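Local coordinates for Tat (Twin-arginine translocation) pathway signal sequence containing protein (Mycobacterium tuberculosis, PDB 5IMU), which is of unknown function but is probably exported by the twin-arginine pathway, this fragment combining an alpha/beta/alpha sandwich with a helical bundle, at residues Leu163-Leu175 against Ala185-Ile199. Residues are numbered along the deposited sequence; the frame is centred on the assembly and turned at random.
Sequences LHGCITAVKESVL and AVGDWMLLAAIEALI
Leu163, Ile167, Trp189 and Leu192 interlock as knobs in holes between two helices of the helical bundle, the two segment axes lying 9.4 Å apart at 154°. Trp189 fills the hole formed by Val170, Lys171, Val174 and Leu175. Its indole is laid under the facing helix by a chi1 of -168°, which sets CG anti to the backbone N, and CA of Lys171 sits 3.8 Å from the centroid of the six-membered ring, a CH-pi contact over one face. The aliphatic start of the lysine continues this cover, with Lys171 CB 3.5 Å from Trp189 CZ2, while Leu175 CD2 meets the ring edge and Trp54 packs edge-to-face with the indole. Nearer the connection between the helices, Val174 CG2 rests on Ala185 CB at 3.6 Å.

Toward the other end, Ile167 and Leu192 lie alongside each other and point opposite ways, with Ile167 CG1 3.6 Å from Leu192 CB. Leu163 pushes CD2 against the backbone of the facing helix, 3.6 Å from Glu196 CA, and also reaches Ile195 and Ile199. On the more exposed flank, His164 ND1 donates to the syn lone pair of Glu196 OE1 at 2.8 Å, with ring and carboxylate only 15° from coplanar. This bond probably favours a charged carboxylate and limits rotation of the imidazole. Helix 140-151 borders the interface at Leu192, Ile195 and Ile199, while helix 203-216 packs on Met190, Leu191, Ala193 and Ala197. The whole is knobs-into-holes packing of two consecutive antiparallel helices in the helical bundle of the DUF5631 region.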
# COMPACT_ATOMS: atom_id res chain seq x y z
N LEU A 163 6.18 -14.04 11.92
CA LEU A 163 6.06 -12.68 11.42
C LEU A 163 4.94 -12.57 10.40
O LEU A 163 4.10 -11.66 10.47
CB LEU A 163 7.39 -12.22 10.82
CG LEU A 163 7.36 -10.87 10.10
CD1 LEU A 163 7.01 -9.73 11.05
CD2 LEU A 163 8.70 -10.60 9.42
N HIS A 164 4.90 -13.49 9.44
CA HIS A 164 3.84 -13.43 8.43
C HIS A 164 2.48 -13.69 9.05
O HIS A 164 1.48 -13.09 8.64
CB HIS A 164 4.11 -14.43 7.31
CG HIS A 164 3.25 -14.19 6.10
ND1 HIS A 164 3.49 -13.16 5.22
CD2 HIS A 164 2.13 -14.82 5.66
CE1 HIS A 164 2.57 -13.18 4.27
NE2 HIS A 164 1.73 -14.17 4.52
N GLY A 165 2.41 -14.59 10.04
CA GLY A 165 1.15 -14.82 10.73
C GLY A 165 0.65 -13.58 11.44
O GLY A 165 -0.56 -13.32 11.48
N CYS A 166 1.57 -12.78 11.99
CA CYS A 166 1.16 -11.55 12.65
C CYS A 166 0.78 -10.47 11.65
O CYS A 166 -0.11 -9.65 11.93
CB CYS A 166 2.28 -11.05 13.57
SG CYS A 166 2.52 -12.06 15.05
N ILE A 167 1.42 -10.45 10.48
CA ILE A 167 1.03 -9.51 9.43
C ILE A 167 -0.39 -9.82 8.95
O ILE A 167 -1.23 -8.92 8.81
CB ILE A 167 2.03 -9.55 8.27
CG1 ILE A 167 3.36 -8.92 8.69
CG2 ILE A 167 1.46 -8.84 7.05
CD1 ILE A 167 4.48 -9.14 7.70
N THR A 168 -0.67 -11.10 8.71
CA THR A 168 -2.01 -11.50 8.27
C THR A 168 -3.06 -11.14 9.32
O THR A 168 -4.18 -10.74 8.98
CB THR A 168 -2.04 -13.00 7.97
OG1 THR A 168 -1.07 -13.30 6.96
CG2 THR A 168 -3.42 -13.43 7.49
N ALA A 169 -2.70 -11.27 10.60
CA ALA A 169 -3.67 -11.01 11.66
C ALA A 169 -4.01 -9.52 11.77
O ALA A 169 -5.18 -9.16 11.91
CB ALA A 169 -3.14 -11.54 12.99
N VAL A 170 -3.00 -8.64 11.71
CA VAL A 170 -3.30 -7.22 11.79
C VAL A 170 -4.00 -6.75 10.52
O VAL A 170 -4.85 -5.85 10.56
CB VAL A 170 -2.04 -6.39 12.08
CG1 VAL A 170 -1.03 -6.52 10.95
CG2 VAL A 170 -2.40 -4.93 12.30
N LYS A 171 -3.68 -7.37 9.38
CA LYS A 171 -4.42 -7.08 8.15
C LYS A 171 -5.91 -7.33 8.35
O LYS A 171 -6.74 -6.50 7.99
CB LYS A 171 -3.88 -7.93 7.00
CG LYS A 171 -4.82 -7.98 5.79
CD LYS A 171 -4.20 -8.73 4.61
CE LYS A 171 -4.11 -10.23 4.86
NZ LYS A 171 -5.34 -10.95 4.43
N GLU A 172 -6.25 -8.49 8.92
CA GLU A 172 -7.65 -8.82 9.12
C GLU A 172 -8.29 -7.96 10.21
O GLU A 172 -9.46 -7.57 10.10
CB GLU A 172 -7.79 -10.31 9.46
CG GLU A 172 -7.45 -11.21 8.29
CD GLU A 172 -8.32 -10.90 7.08
OE1 GLU A 172 -9.55 -11.12 7.17
OE2 GLU A 172 -7.79 -10.43 6.06
N SER A 173 -7.54 -7.65 11.27
CA SER A 173 -8.05 -6.74 12.29
C SER A 173 -8.40 -5.39 11.69
O SER A 173 -9.48 -4.85 11.95
CB SER A 173 -7.02 -6.58 13.41
OG SER A 173 -7.48 -5.68 14.40
N VAL A 174 -7.51 -4.84 10.87
CA VAL A 174 -7.72 -3.50 10.32
C VAL A 174 -8.86 -3.51 9.31
O VAL A 174 -9.76 -2.67 9.36
CB VAL A 174 -6.42 -2.97 9.70
CG1 VAL A 174 -6.71 -1.80 8.77
CG2 VAL A 174 -5.45 -2.56 10.78
N LEU A 175 -8.84 -4.46 8.37
CA LEU A 175 -9.81 -4.45 7.29
C LEU A 175 -11.22 -4.80 7.77
O LEU A 175 -12.19 -4.41 7.13
CB LEU A 175 -9.37 -5.39 6.17
CG LEU A 175 -8.06 -4.94 5.52
CD1 LEU A 175 -7.76 -5.74 4.27
CD2 LEU A 175 -8.11 -3.45 5.21
N ALA A 185 -3.26 0.64 14.59
CA ALA A 185 -3.08 -0.71 14.07
C ALA A 185 -2.50 -0.70 12.66
O ALA A 185 -1.76 -1.61 12.29
CB ALA A 185 -4.42 -1.46 14.09
N VAL A 186 -2.83 0.32 11.87
CA VAL A 186 -2.25 0.44 10.53
C VAL A 186 -0.74 0.65 10.63
O VAL A 186 0.04 0.06 9.87
CB VAL A 186 -2.93 1.56 9.74
CG1 VAL A 186 -2.22 1.80 8.42
CG2 VAL A 186 -4.40 1.23 9.50
N GLY A 187 -0.31 1.50 11.56
CA GLY A 187 1.12 1.71 11.76
C GLY A 187 1.85 0.43 12.10
O GLY A 187 2.94 0.16 11.59
N ASP A 188 1.26 -0.39 12.98
CA ASP A 188 1.85 -1.69 13.30
C ASP A 188 1.96 -2.56 12.05
O ASP A 188 2.98 -3.21 11.82
CB ASP A 188 1.01 -2.40 14.36
CG ASP A 188 1.15 -1.77 15.73
OD1 ASP A 188 1.78 -0.69 15.84
OD2 ASP A 188 0.63 -2.34 16.71
N TRP A 189 0.90 -2.59 11.24
CA TRP A 189 0.92 -3.30 9.96
C TRP A 189 2.09 -2.84 9.10
O TRP A 189 2.80 -3.66 8.50
CB TRP A 189 -0.42 -3.07 9.25
CG TRP A 189 -0.70 -3.93 8.05
CD1 TRP A 189 0.10 -4.88 7.49
CD2 TRP A 189 -1.90 -3.90 7.26
NE1 TRP A 189 -0.52 -5.45 6.40
CE2 TRP A 189 -1.75 -4.86 6.24
CE3 TRP A 189 -3.08 -3.16 7.32
CZ2 TRP A 189 -2.74 -5.10 5.28
CZ3 TRP A 189 -4.06 -3.39 6.37
CH2 TRP A 189 -3.88 -4.36 5.37
N MET A 190 2.33 -1.53 9.05
CA MET A 190 3.41 -0.99 8.22
C MET A 190 4.78 -1.42 8.75
O MET A 190 5.65 -1.81 7.96
CB MET A 190 3.32 0.53 8.16
CG MET A 190 2.11 1.06 7.39
SD MET A 190 1.86 2.83 7.66
CE MET A 190 0.57 3.17 6.47
N LEU A 191 4.99 -1.34 10.07
CA LEU A 191 6.28 -1.72 10.63
C LEU A 191 6.56 -3.21 10.42
O LEU A 191 7.69 -3.59 10.09
CB LEU A 191 6.33 -1.38 12.12
CG LEU A 191 6.88 -0.01 12.53
CD1 LEU A 191 6.97 0.09 14.04
CD2 LEU A 191 8.24 0.25 11.89
N LEU A 192 5.56 -4.06 10.63
CA LEU A 192 5.75 -5.48 10.39
C LEU A 192 6.04 -5.75 8.91
O LEU A 192 6.85 -6.62 8.58
CB LEU A 192 4.51 -6.26 10.84
CG LEU A 192 4.15 -6.16 12.33
CD1 LEU A 192 2.79 -6.81 12.59
CD2 LEU A 192 5.22 -6.79 13.20
N ALA A 193 5.37 -5.02 8.02
CA ALA A 193 5.61 -5.19 6.59
C ALA A 193 7.04 -4.81 6.22
O ALA A 193 7.65 -5.43 5.34
CB ALA A 193 4.61 -4.37 5.78
N ALA A 194 7.58 -3.77 6.87
CA ALA A 194 8.96 -3.38 6.60
C ALA A 194 9.93 -4.46 7.03
O ALA A 194 10.91 -4.74 6.33
CB ALA A 194 9.27 -2.06 7.31
N ILE A 195 9.68 -5.10 8.18
CA ILE A 195 10.55 -6.16 8.65
C ILE A 195 10.54 -7.34 7.69
O ILE A 195 11.59 -7.92 7.37
CB ILE A 195 10.16 -6.59 10.08
CG1 ILE A 195 10.36 -5.44 11.06
CG2 ILE A 195 10.97 -7.80 10.52
CD1 ILE A 195 9.81 -5.71 12.44
N GLU A 196 9.36 -7.72 7.19
CA GLU A 196 9.29 -8.87 6.28
C GLU A 196 10.00 -8.58 4.97
O GLU A 196 10.74 -9.44 4.47
CB GLU A 196 7.84 -9.26 6.01
CG GLU A 196 7.73 -10.41 5.00
CD GLU A 196 6.32 -10.97 4.87
OE1 GLU A 196 5.91 -11.76 5.74
OE2 GLU A 196 5.63 -10.63 3.89
N ALA A 197 9.79 -7.40 4.40
CA ALA A 197 10.51 -7.04 3.18
C ALA A 197 12.02 -7.04 3.41
O ALA A 197 12.79 -7.40 2.52
CB ALA A 197 10.05 -5.67 2.68
N LEU A 198 12.45 -6.65 4.62
CA LEU A 198 13.87 -6.63 4.94
C LEU A 198 14.46 -8.04 4.92
O LEU A 198 15.49 -8.28 4.29
CB LEU A 198 14.08 -5.96 6.29
CG LEU A 198 15.37 -5.19 6.56
CD1 LEU A 198 15.72 -4.28 5.39
CD2 LEU A 198 15.23 -4.37 7.84
N ILE A 199 13.82 -8.98 5.62
CA ILE A 199 14.37 -10.34 5.65
C ILE A 199 14.25 -11.02 4.29
O ILE A 199 14.96 -11.99 4.03
CB ILE A 199 13.71 -11.19 6.75
CG1 ILE A 199 12.23 -11.46 6.45
CG2 ILE A 199 13.87 -10.54 8.11
CD1 ILE A 199 11.60 -12.46 7.40